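Local coordinates for protein pyridoxine 4-oxidase (Mesorhizobium loti, PDB 4HA6) that probably oxidises the 4-hydroxymethyl group of pyridoxine to an aldehyde with molecular oxygen, using bound FAD as a flavoenzyme of the GMC oxidoreductase family, at residues 330-335 with 395-400; 458-461 with 466-469. All blocks are in the same frame, centred on the assembly; numbering follows the deposited sequence.

Contact 1: 330-335 with 395-400; sequences QPEIVV and RERFRR
Glu332 and Arg397 meet because each sends CG beside its own backbone N, opposite the carbonyl carbon, and then runs differently. Glu332 stays extended past CG (chi2 -179°), while Arg397 bends at chi2 (-77°), which brings its guanidinium back toward the strand. There the carboxylate comes over one face of the guanidinium instead of meeting its N-H edge, with the two planes 47° apart. Glu332 OE2 lies 3.3 Å from Arg397 NH2, a salt bridge without a hydrogen bond, held by charge alone. The other oxygen, OE1, takes a hydrogen bond from the backbone N of Ala322, which helps to hold the carboxylate over the guanidinium face.

Arginine suits this place because its long, flat cation can serve two acids. Arg397 NH1 also pairs with Glu396 OE1 at 3.1 Å, again out of the guanidinium plane. Glu396 OE2 in turn receives a hydrogen bond from Arg400 NH1 at 2.6 Å, this time in the guanidinium plane, so the four charged side chains form a network that runs from the strand end onto the helix.

Beside these charges, buried Ile333 supplies the apolar part. Its branched chain lies along the helix backbone, one branch at each of two carbonyl oxygens a turn apart: Ile333 CG2 lies 3.5 Å from Arg397 O, and Ile333 CD1 3.7 Å from Arg400 O. The small side chains of Ala401 and Ala404 also touch it.

A classic beta bulge sets Glu332 and Ile333 together opposite Met320 of strand 314-320, which lets consecutive residues turn their side chains to the same helix. Strand 333-338 lies between strands 314-320 and 355-362 of the antiparallel sheet, and helix 392-409 packs against it, with Phe398 and Arg399 turned to helix 430-440.

Contact 2: 458-461 with 466-469; sequences DAVV and RLKA
Between Val460 and Lys468 runs the one hydrogen bond that joins the two segments: Lys468 N donates to Val460 O at 3.1 Å, nearly straight at 160°. The same carbonyl oxygen also receives a CA-H...O contact from Leu467 CA at 3.4 Å. A second such contact goes the other way, from Val461 CA to Arg466 O at 3.3 Å, so the backbones lie close on both sides of the pair Val461 and Leu467.

These contacts make a single beta bridge, with Val461 and Leu467 CA atoms 4.3 Å apart, in a loop that holds no regular strand here. The chain doubles back within four residues and then leads into strand 473-475, an edge strand of the parallel sheet in the FAD-binding Rossmann-type part of the fold. Backbone bonds tie each segment to neighbouring chain: Val460 and Val461 to Arg452, Leu467 to Leu473.

Apolar contacts come next. With CG1 opposite the backbone N (chi1 180°), Val460 brings that methyl to 3.6 Å from Leu467 CD1. Val461 packs its CG1 methyl on the backbone of Leu467, and has Val475 and Ile480 as apolar neighbours. Compact branched residues suit such a buried place, bringing no polar atoms in the side chain.

Lysine suits position 468 because its aliphatic chain can cross the other segment before its charge is needed. With the chain extended beyond CG, Lys468 CD passes 3.6 Å from Ala459 O. The small Ala459 methyl lies against the end of the chain, Ala459 CB 4.0 Å from Lys468 CE. NZ then donates to the carbonyl oxygens of Gly454 and Asp456. Arg466 turns its guanidinium back along its own segment: NH1 bonds to Leu470 O, its stronger partner, and also to Lys468 O from above the carbonyl plane, while NH2 forms a salt bridge to Asp462.

Overall arrangement
From the N terminus, the chain first builds most of the parallel FAD-binding sheet, from strand 4-7 to strand 246-249, before either contact is made. It then enters the antiparallel sheet, where contact 1 closes a loop of 59 residues that includes strand 355-362 and brings helix 392-409 back onto strand 333-338. After helix 430-440 and strand 441-443 the chain returns to the parallel sheet, and contact 2 closes a loop of only four residues ahead of strand 473-475. The two are in series, neither nested nor crossed, with centres about 32 Å apart, contact 1 on the antiparallel sheet and contact 2 in the loop that leads into the parallel one.

Contact 1: 330-335 with 395-400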
loop_
_atom_site.group_PDB
_atom_site.type_symbol
_atom_site.label_atom_id
_atom_site.label_comp_id
_atom_site.label_asym_id
_atom_site.label_seq_id
_atom_site.Cartn_x
_atom_site.Cartn_y
_atom_site.Cartn_z
ATOM N N GLN A 330 3.820 13.872 14.230
ATOM C CA GLN A 330 3.938 12.726 13.332
ATOM C C GLN A 330 3.793 11.413 14.086
ATOM O O GLN A 330 4.423 11.228 15.131
ATOM C CB GLN A 330 5.278 12.737 12.616
ATOM C CG GLN A 330 5.363 11.676 11.537
ATOM C CD GLN A 330 6.706 11.660 10.881
ATOM O OE1 GLN A 330 7.706 11.919 11.544
ATOM N NE2 GLN A 330 6.753 11.359 9.568
ATOM N N PRO A 331 2.941 10.504 13.580
ATOM C CA PRO A 331 2.764 9.234 14.304
ATOM C C PRO A 331 4.071 8.464 14.415
ATOM O O PRO A 331 4.938 8.612 13.546
ATOM C CB PRO A 331 1.790 8.448 13.416
ATOM C CG PRO A 331 1.024 9.497 12.632
ATOM C CD PRO A 331 1.992 10.660 12.456
ATOM N N GLU A 332 4.202 7.655 15.466
ATOM C CA GLU A 332 5.325 6.724 15.586
ATOM C C GLU A 332 4.829 5.281 15.700
ATOM O O GLU A 332 5.500 4.347 15.263
ATOM C CB GLU A 332 6.193 7.060 16.805
ATOM C CG GLU A 332 6.744 8.463 16.801
ATOM C CD GLU A 332 7.618 8.726 18.007
ATOM O OE1 GLU A 332 7.116 8.591 19.153
ATOM O OE2 GLU A 332 8.807 9.055 17.801
ATOM N N ILE A 333 3.658 5.099 16.305
ATOM C CA ILE A 333 3.059 3.769 16.403
ATOM C C ILE A 333 1.576 3.855 16.061
ATOM O O ILE A 333 1.031 4.951 15.870
ATOM C CB ILE A 333 3.234 3.132 17.818
ATOM C CG1 ILE A 333 2.595 4.024 18.891
ATOM C CG2 ILE A 333 4.697 2.859 18.149
ATOM C CD1 ILE A 333 2.841 3.557 20.327
ATOM N N VAL A 334 0.928 2.697 15.993
ATOM C CA VAL A 334 -0.499 2.614 15.697
ATOM C C VAL A 334 -1.077 1.415 16.440
ATOM O O VAL A 334 -0.408 0.387 16.588
ATOM C CB VAL A 334 -0.757 2.462 14.173
ATOM C CG1 VAL A 334 -0.008 1.267 13.619
ATOM C CG2 VAL A 334 -2.267 2.348 13.878
ATOM N N VAL A 335 -2.291 1.566 16.962
ATOM C CA VAL A 335 -3.019 0.446 17.544
ATOM C C VAL A 335 -4.383 0.445 16.886
ATOM O O VAL A 335 -5.079 1.456 16.918
ATOM C CB VAL A 335 -3.198 0.574 19.077
ATOM C CG1 VAL A 335 -4.121 -0.522 19.592
ATOM C CG2 VAL A 335 -1.854 0.514 19.786
ATOM N N ARG A 395 12.531 -2.531 16.630
ATOM C CA ARG A 395 12.194 -3.470 17.691
ATOM C C ARG A 395 11.735 -2.735 18.949
ATOM O O ARG A 395 10.770 -3.147 19.601
ATOM C CB ARG A 395 13.383 -4.401 17.989
ATOM C CG ARG A 395 13.673 -5.406 16.860
ATOM C CD ARG A 395 14.934 -6.250 17.118
ATOM N NE ARG A 395 14.920 -6.892 18.433
ATOM C CZ ARG A 395 15.388 -8.111 18.681
ATOM N NH1 ARG A 395 15.905 -8.844 17.702
ATOM N NH2 ARG A 395 15.335 -8.601 19.910
ATOM N N GLU A 396 12.420 -1.639 19.275
ATOM C CA GLU A 396 12.103 -0.850 20.471
ATOM C C GLU A 396 10.723 -0.200 20.347
ATOM O O GLU A 396 9.894 -0.305 21.270
ATOM C CB GLU A 396 13.199 0.204 20.725
ATOM C CG GLU A 396 13.061 1.020 22.038
ATOM C CD GLU A 396 12.057 2.178 21.932
ATOM O OE1 GLU A 396 11.806 2.650 20.798
ATOM O OE2 GLU A 396 11.524 2.624 22.984
ATOM N N ARG A 397 10.479 0.449 19.205
ATOM C CA ARG A 397 9.184 1.056 18.899
ATOM C C ARG A 397 8.007 0.056 18.938
ATOM O O ARG A 397 6.904 0.416 19.368
ATOM C CB ARG A 397 9.228 1.745 17.528
ATOM C CG ARG A 397 10.004 3.043 17.497
ATOM C CD ARG A 397 9.162 4.156 18.113
ATOM N NE ARG A 397 9.874 5.429 18.207
ATOM C CZ ARG A 397 10.338 5.941 19.346
ATOM N NH1 ARG A 397 10.171 5.287 20.499
ATOM N NH2 ARG A 397 10.964 7.110 19.331
ATOM N N PHE A 398 8.226 -1.179 18.478
ATOM C CA PHE A 398 7.171 -2.204 18.516
ATOM C C PHE A 398 6.825 -2.619 19.950
ATOM O O PHE A 398 5.692 -3.026 20.217
ATOM C CB PHE A 398 7.580 -3.447 17.722
ATOM C CG PHE A 398 6.693 -3.733 16.532
ATOM C CD1 PHE A 398 5.381 -4.156 16.708
ATOM C CD2 PHE A 398 7.183 -3.597 15.241
ATOM C CE1 PHE A 398 4.556 -4.424 15.589
ATOM C CE2 PHE A 398 6.376 -3.857 14.126
ATOM C CZ PHE A 398 5.061 -4.274 14.305
ATOM N N ARG A 399 7.801 -2.548 20.859
ATOM C CA ARG A 399 7.517 -2.705 22.289
ATOM C C ARG A 399 6.587 -1.580 22.737
ATOM O O ARG A 399 5.616 -1.814 23.464
ATOM C CB ARG A 399 8.797 -2.659 23.134
ATOM C CG ARG A 399 9.697 -3.874 22.987
ATOM C CD ARG A 399 10.905 -3.778 23.914
ATOM N NE ARG A 399 12.023 -4.511 23.325
ATOM C CZ ARG A 399 13.293 -4.125 23.386
ATOM N NH1 ARG A 399 13.635 -3.006 24.033
ATOM N NH2 ARG A 399 14.226 -4.870 22.816
ATOM N N ARG A 400 6.892 -0.359 22.310
ATOM C CA ARG A 400 6.044 0.779 22.655
ATOM C C ARG A 400 4.635 0.562 22.103
ATOM O O ARG A 400 3.634 0.864 22.778
ATOM C CB ARG A 400 6.640 2.097 22.150
ATOM C CG ARG A 400 8.071 2.411 22.643
ATOM C CD ARG A 400 8.145 2.731 24.145
ATOM N NE ARG A 400 8.145 1.529 24.988
ATOM C CZ ARG A 400 9.211 0.755 25.213
ATOM N NH1 ARG A 400 10.390 1.039 24.662
ATOM N NH2 ARG A 400 9.099 -0.318 25.990
#

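Contact 2: 458-461 with 466-469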
loop_
_atom_site.group_PDB
_atom_site.type_symbol
_atom_site.label_atom_id
_atom_site.label_comp_id
_atom_site.label_asym_id
_atom_site.label_seq_id
_atom_site.Cartn_x
_atom_site.Cartn_y
_atom_site.Cartn_z
ATOM N N ASP A 458 22.533 7.938 -7.719
ATOM C CA ASP A 458 22.123 6.537 -7.835
ATOM C C ASP A 458 20.656 6.217 -7.476
ATOM O O ASP A 458 20.282 5.050 -7.378
ATOM C CB ASP A 458 23.093 5.624 -7.079
ATOM C CG ASP A 458 24.338 5.308 -7.890
ATOM O OD1 ASP A 458 24.211 5.053 -9.108
ATOM O OD2 ASP A 458 25.436 5.324 -7.310
ATOM N N ALA A 459 19.831 7.250 -7.296
ATOM C CA ALA A 459 18.384 7.063 -7.177
ATOM C C ALA A 459 17.876 6.412 -8.459
ATOM O O ALA A 459 18.489 6.580 -9.525
ATOM C CB ALA A 459 17.692 8.401 -6.975
ATOM N N VAL A 460 16.768 5.677 -8.382
ATOM C CA VAL A 460 16.240 5.031 -9.591
ATOM C C VAL A 460 15.492 5.991 -10.503
ATOM O O VAL A 460 15.701 5.974 -11.735
ATOM C CB VAL A 460 15.422 3.783 -9.286
ATOM C CG1 VAL A 460 14.883 3.144 -10.595
ATOM C CG2 VAL A 460 16.286 2.791 -8.538
ATOM N N VAL A 461 14.642 6.838 -9.914
ATOM C CA VAL A 461 14.004 7.904 -10.681
ATOM C C VAL A 461 14.290 9.279 -10.096
ATOM O O VAL A 461 14.672 9.407 -8.919
ATOM C CB VAL A 461 12.487 7.699 -10.838
ATOM C CG1 VAL A 461 12.225 6.393 -11.546
ATOM C CG2 VAL A 461 11.780 7.713 -9.470
ATOM N N ARG A 466 11.236 9.967 -13.830
ATOM C CA ARG A 466 11.906 9.427 -14.999
ATOM C C ARG A 466 13.081 8.553 -14.544
ATOM O O ARG A 466 13.910 8.992 -13.743
ATOM C CB ARG A 466 12.409 10.577 -15.880
ATOM C CG ARG A 466 13.053 10.149 -17.197
ATOM C CD ARG A 466 13.860 11.308 -17.821
ATOM N NE ARG A 466 14.788 11.871 -16.841
ATOM C CZ ARG A 466 16.051 11.484 -16.661
ATOM N NH1 ARG A 466 16.590 10.527 -17.415
ATOM N NH2 ARG A 466 16.785 12.070 -15.718
ATOM N N LEU A 467 13.147 7.313 -15.029
ATOM C CA LEU A 467 14.327 6.486 -14.761
ATOM C C LEU A 467 15.564 7.269 -15.192
ATOM O O LEU A 467 15.638 7.717 -16.340
ATOM C CB LEU A 467 14.273 5.177 -15.548
ATOM C CG LEU A 467 15.395 4.239 -15.093
ATOM C CD1 LEU A 467 14.817 3.210 -14.169
ATOM C CD2 LEU A 467 16.108 3.594 -16.266
ATOM N N LYS A 468 16.518 7.454 -14.281
ATOM C CA LYS A 468 17.625 8.385 -14.525
ATOM C C LYS A 468 18.481 8.025 -15.752
ATOM O O LYS A 468 19.080 8.900 -16.368
ATOM C CB LYS A 468 18.494 8.548 -13.268
ATOM C CG LYS A 468 17.761 9.201 -12.088
ATOM C CD LYS A 468 18.714 9.849 -11.068
ATOM C CE LYS A 468 17.926 10.781 -10.133
ATOM N NZ LYS A 468 18.777 11.530 -9.150
ATOM N N ALA A 469 18.523 6.749 -16.124
ATOM C CA ALA A 469 19.414 6.330 -17.211
ATOM C C ALA A 469 18.801 6.396 -18.610
ATOM O O ALA A 469 19.488 6.111 -19.591
ATOM C CB ALA A 469 19.973 4.924 -16.941
#